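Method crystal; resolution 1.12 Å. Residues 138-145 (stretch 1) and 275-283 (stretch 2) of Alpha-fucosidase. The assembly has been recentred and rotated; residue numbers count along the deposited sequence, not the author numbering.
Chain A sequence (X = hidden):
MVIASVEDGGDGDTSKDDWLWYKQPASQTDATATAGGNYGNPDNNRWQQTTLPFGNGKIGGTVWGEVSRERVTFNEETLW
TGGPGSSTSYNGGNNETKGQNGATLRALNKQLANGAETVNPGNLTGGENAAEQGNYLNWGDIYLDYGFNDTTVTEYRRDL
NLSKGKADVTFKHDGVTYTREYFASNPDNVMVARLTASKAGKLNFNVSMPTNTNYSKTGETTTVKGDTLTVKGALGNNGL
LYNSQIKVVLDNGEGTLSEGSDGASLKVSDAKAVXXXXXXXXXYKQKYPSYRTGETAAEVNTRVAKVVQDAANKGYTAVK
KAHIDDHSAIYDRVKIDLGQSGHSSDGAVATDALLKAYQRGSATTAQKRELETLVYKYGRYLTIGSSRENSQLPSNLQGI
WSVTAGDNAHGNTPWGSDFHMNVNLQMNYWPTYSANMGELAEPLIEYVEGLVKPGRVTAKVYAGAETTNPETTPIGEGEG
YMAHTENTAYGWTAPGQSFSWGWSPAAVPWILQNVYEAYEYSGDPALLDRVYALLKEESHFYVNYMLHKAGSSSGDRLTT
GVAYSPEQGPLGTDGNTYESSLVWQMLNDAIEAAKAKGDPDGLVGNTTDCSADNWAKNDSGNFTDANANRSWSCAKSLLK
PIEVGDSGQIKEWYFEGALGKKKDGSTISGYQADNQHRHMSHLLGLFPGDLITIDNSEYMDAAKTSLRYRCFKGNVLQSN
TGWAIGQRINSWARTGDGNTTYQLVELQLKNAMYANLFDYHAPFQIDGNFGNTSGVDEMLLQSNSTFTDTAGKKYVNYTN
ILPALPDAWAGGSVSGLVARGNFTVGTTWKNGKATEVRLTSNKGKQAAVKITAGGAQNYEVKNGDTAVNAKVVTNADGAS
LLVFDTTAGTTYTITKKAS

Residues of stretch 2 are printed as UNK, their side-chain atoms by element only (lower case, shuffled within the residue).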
# COMPACT_ATOMS: atom_id res chain seq x y z
N ASN A 138 8.48 14.56 8.90
CA ASN A 138 8.17 15.73 8.09
C ASN A 138 9.47 16.51 7.90
O ASN A 138 10.18 16.77 8.88
CB ASN A 138 7.13 16.62 8.76
CG ASN A 138 7.06 18.00 8.13
OD1 ASN A 138 6.63 18.15 6.97
ND2 ASN A 138 7.51 19.00 8.86
N TRP A 139 9.79 16.87 6.66
CA TRP A 139 11.00 17.63 6.38
C TRP A 139 10.85 19.05 6.92
O TRP A 139 11.68 19.53 7.71
CB TRP A 139 11.29 17.63 4.88
CG TRP A 139 12.56 18.32 4.47
CD1 TRP A 139 12.85 19.65 4.60
CD2 TRP A 139 13.68 17.72 3.82
NE1 TRP A 139 14.10 19.91 4.08
CE2 TRP A 139 14.63 18.74 3.60
CE3 TRP A 139 13.98 16.42 3.41
CZ2 TRP A 139 15.85 18.50 2.98
CZ3 TRP A 139 15.20 16.18 2.79
CH2 TRP A 139 16.12 17.22 2.58
N GLY A 140 9.77 19.72 6.51
CA GLY A 140 9.47 21.07 6.95
C GLY A 140 8.35 21.64 6.11
O GLY A 140 7.40 20.93 5.77
N ASP A 141 8.48 22.92 5.78
CA ASP A 141 7.48 23.62 4.97
C ASP A 141 8.14 24.62 4.04
O ASP A 141 9.23 25.11 4.32
CB ASP A 141 6.50 24.39 5.86
CG ASP A 141 5.78 23.51 6.85
OD1 ASP A 141 4.67 23.04 6.53
OD2 ASP A 141 6.32 23.30 7.96
N ILE A 142 7.47 24.89 2.92
CA ILE A 142 7.77 26.03 2.07
C ILE A 142 6.71 27.09 2.39
O ILE A 142 5.51 26.83 2.31
CB ILE A 142 7.69 25.67 0.57
CG1 ILE A 142 8.66 24.53 0.24
CG2 ILE A 142 7.99 26.91 -0.31
CD1 ILE A 142 8.42 23.86 -1.10
N TYR A 143 7.17 28.28 2.78
CA TYR A 143 6.27 29.42 3.00
C TYR A 143 6.45 30.47 1.92
O TYR A 143 7.58 30.85 1.60
CB TYR A 143 6.47 30.05 4.37
CG TYR A 143 5.85 29.27 5.51
CD1 TYR A 143 4.48 29.36 5.77
CD2 TYR A 143 6.62 28.46 6.34
CE1 TYR A 143 3.90 28.66 6.82
CE2 TYR A 143 6.04 27.75 7.39
CZ TYR A 143 4.69 27.85 7.62
OH TYR A 143 4.10 27.16 8.66
N LEU A 144 5.33 30.93 1.36
CA LEU A 144 5.31 32.00 0.38
C LEU A 144 4.45 33.12 0.95
O LEU A 144 3.23 33.07 0.90
CB LEU A 144 4.76 31.51 -0.96
CG LEU A 144 5.42 30.27 -1.59
CD1 LEU A 144 4.61 29.75 -2.77
CD2 LEU A 144 6.84 30.57 -2.02
N ASP A 145 5.12 34.11 1.55
CA ASP A 145 4.42 35.16 2.30
C ASP A 145 4.23 36.40 1.43
O ASP A 145 5.18 37.11 1.12
CB ASP A 145 5.18 35.49 3.60
CG ASP A 145 4.38 36.40 4.53
OD1 ASP A 145 3.29 36.88 4.15
OD2 ASP A 145 4.85 36.64 5.67
N UNK A 275 8.84 31.32 -11.56
CA UNK A 275 8.87 29.87 -11.38
C UNK A 275 9.90 29.53 -10.31
O UNK A 275 11.05 29.98 -10.37
c UNK A 275 9.22 29.12 -12.69
o UNK A 275 8.36 29.58 -13.74
c UNK A 275 9.06 27.61 -12.52
N UNK A 276 9.46 28.75 -9.33
CA UNK A 276 10.35 28.21 -8.31
C UNK A 276 10.66 26.76 -8.64
O UNK A 276 9.75 25.99 -8.94
c UNK A 276 9.02 29.43 -4.81
c UNK A 276 9.69 28.29 -6.93
c UNK A 276 9.45 30.84 -6.84
c UNK A 276 9.83 29.56 -6.09
N UNK A 277 11.94 26.42 -8.60
CA UNK A 277 12.38 25.04 -8.73
C UNK A 277 12.92 24.59 -7.38
O UNK A 277 13.83 25.21 -6.82
c UNK A 277 12.19 24.29 -11.93
c UNK A 277 13.44 24.90 -9.82
o UNK A 277 11.42 26.15 -14.98
c UNK A 277 13.11 26.49 -11.75
c UNK A 277 12.91 25.23 -11.19
c UNK A 277 12.61 26.80 -13.02
c UNK A 277 11.91 25.84 -13.73
c UNK A 277 11.69 24.59 -13.20
N UNK A 278 12.32 23.52 -6.86
CA UNK A 278 12.62 23.04 -5.51
C UNK A 278 13.10 21.60 -5.59
O UNK A 278 12.43 20.74 -6.18
c UNK A 278 11.68 22.60 -3.21
c UNK A 278 10.83 24.57 -4.54
c UNK A 278 9.33 24.68 -4.73
c UNK A 278 11.36 23.12 -4.61
N UNK A 279 14.27 21.34 -5.01
CA UNK A 279 14.79 19.98 -4.94
C UNK A 279 15.29 19.69 -3.53
O UNK A 279 15.61 20.61 -2.77
c UNK A 279 15.90 19.78 -5.95
N UNK A 280 15.35 18.40 -3.19
CA UNK A 280 15.85 17.98 -1.89
C UNK A 280 16.40 16.58 -1.99
O UNK A 280 15.98 15.79 -2.84
c UNK A 280 14.75 18.04 -0.85
N UNK A 281 17.35 16.27 -1.11
CA UNK A 281 17.94 14.94 -1.04
C UNK A 281 18.62 14.73 0.30
O UNK A 281 18.95 15.68 1.01
c UNK A 281 18.95 14.74 -2.15
N UNK A 282 18.82 13.45 0.61
CA UNK A 282 19.67 13.04 1.71
C UNK A 282 20.75 12.12 1.15
O UNK A 282 20.72 11.77 -0.04
o UNK A 282 18.63 10.93 2.33
c UNK A 282 17.60 12.94 3.19
c UNK A 282 18.90 12.25 2.80
N UNK A 283 21.68 11.72 2.01
CA UNK A 283 22.66 10.69 1.67
C UNK A 283 22.21 9.28 2.08
O UNK A 283 23.03 8.38 2.20
o UNK A 283 23.05 11.13 4.42
c UNK A 283 24.10 10.95 3.77
o UNK A 283 25.21 10.74 4.30
c UNK A 283 24.05 11.03 2.25

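Position 275 carries three side-chain atoms: a first carbon bearing one oxygen and one carbon. None of them comes near stretch 1. A beta-branched hydroxyl residue of this shape is Thr275; its branching suits an extended strand, and its hydroxyl is satisfied by a hydrogen bond elsewhere in the structure.

At position 276 there are four carbons, forked at the second, and no polar atom. The CA-to-CB bond points toward stretch 1, and one terminal methyl lies against Leu144. This is Leu276, whose CD2 sits 3.7 Å from CD2 of Leu144. A fork at the second carbon lets one methyl reach across, although the CA atoms of Leu144 and Leu276 stand 10.7 Å apart.

Position 277 has one carbon followed by a ring of six carbons that bears an oxygen, which identifies Tyr277. Strand alternation turns it out of reach of stretch 1; an aromatic ring suits an extended strand in a buried place.

Position 278 again has four carbons, but the fork is at the first and one arm is two carbons long. The end of that longer arm meets Ile142. The residue is Ile278, and its CD1 lies 3.8 Å from CD1 of Ile142. Beta-branching suits the strand; the longer arm makes the closest approach, with the short methyl also nearby. Its chi2 of 133° lies between the usual wells.

Position 279 shows a single carbon, out of reach of the other stretch: Ala279, a small residue in a buried place.

Position 280 also has one carbon, but here it points toward stretch 1 and lies over one face of the Trp139 ring. This is Ala280. Its CB is 3.8 Å from CH2 of Trp139 and 4.1 Å from the centroid of the six-membered ring, 22° off the normal, a CH-pi arrangement. The short side chain suits a place where the large indole itself spans most of the distance.

Position 281 has one carbon too, pointing away, while its backbone O approaches the Trp139 ring at the edge, near its plane. It is Ala281, whose O lies 3.6 Å from CH2 of Trp139; a small methyl is compatible with a contact made by the backbone.

Position 282 has a carbon carrying one oxygen and one carbon. Its CA-to-CB bond points sideways, and the terminal carbon approaches Trp139. It is Thr282, with CG2 4.1 Å from CZ3 of Trp139. The methyl meets the indole, while OG1 is hydrogen-bonded to a residue adjoining one of the stretches.

Position 283 has two carbons, the second carrying two oxygens, out of reach of stretch 1. This is Asp283, in a loop, where its carboxylate is a ready acceptor: OD1 is hydrogen-bonded elsewhere in the structure.

The two stretches run nearly antiparallel, 168° apart, and no hydrogen bond joins them. Side chains make most of the contact: Leu144 meets Leu276, Ile142 meets Ile278, and Trp139 packs against Ala280, the O of Ala281 and CG2 of Thr282. Together they bury 267 Å², a modest apolar contact resting on van der Waals packing and the exclusion of water.

Stretch 2 275-283: TLYIAAATD
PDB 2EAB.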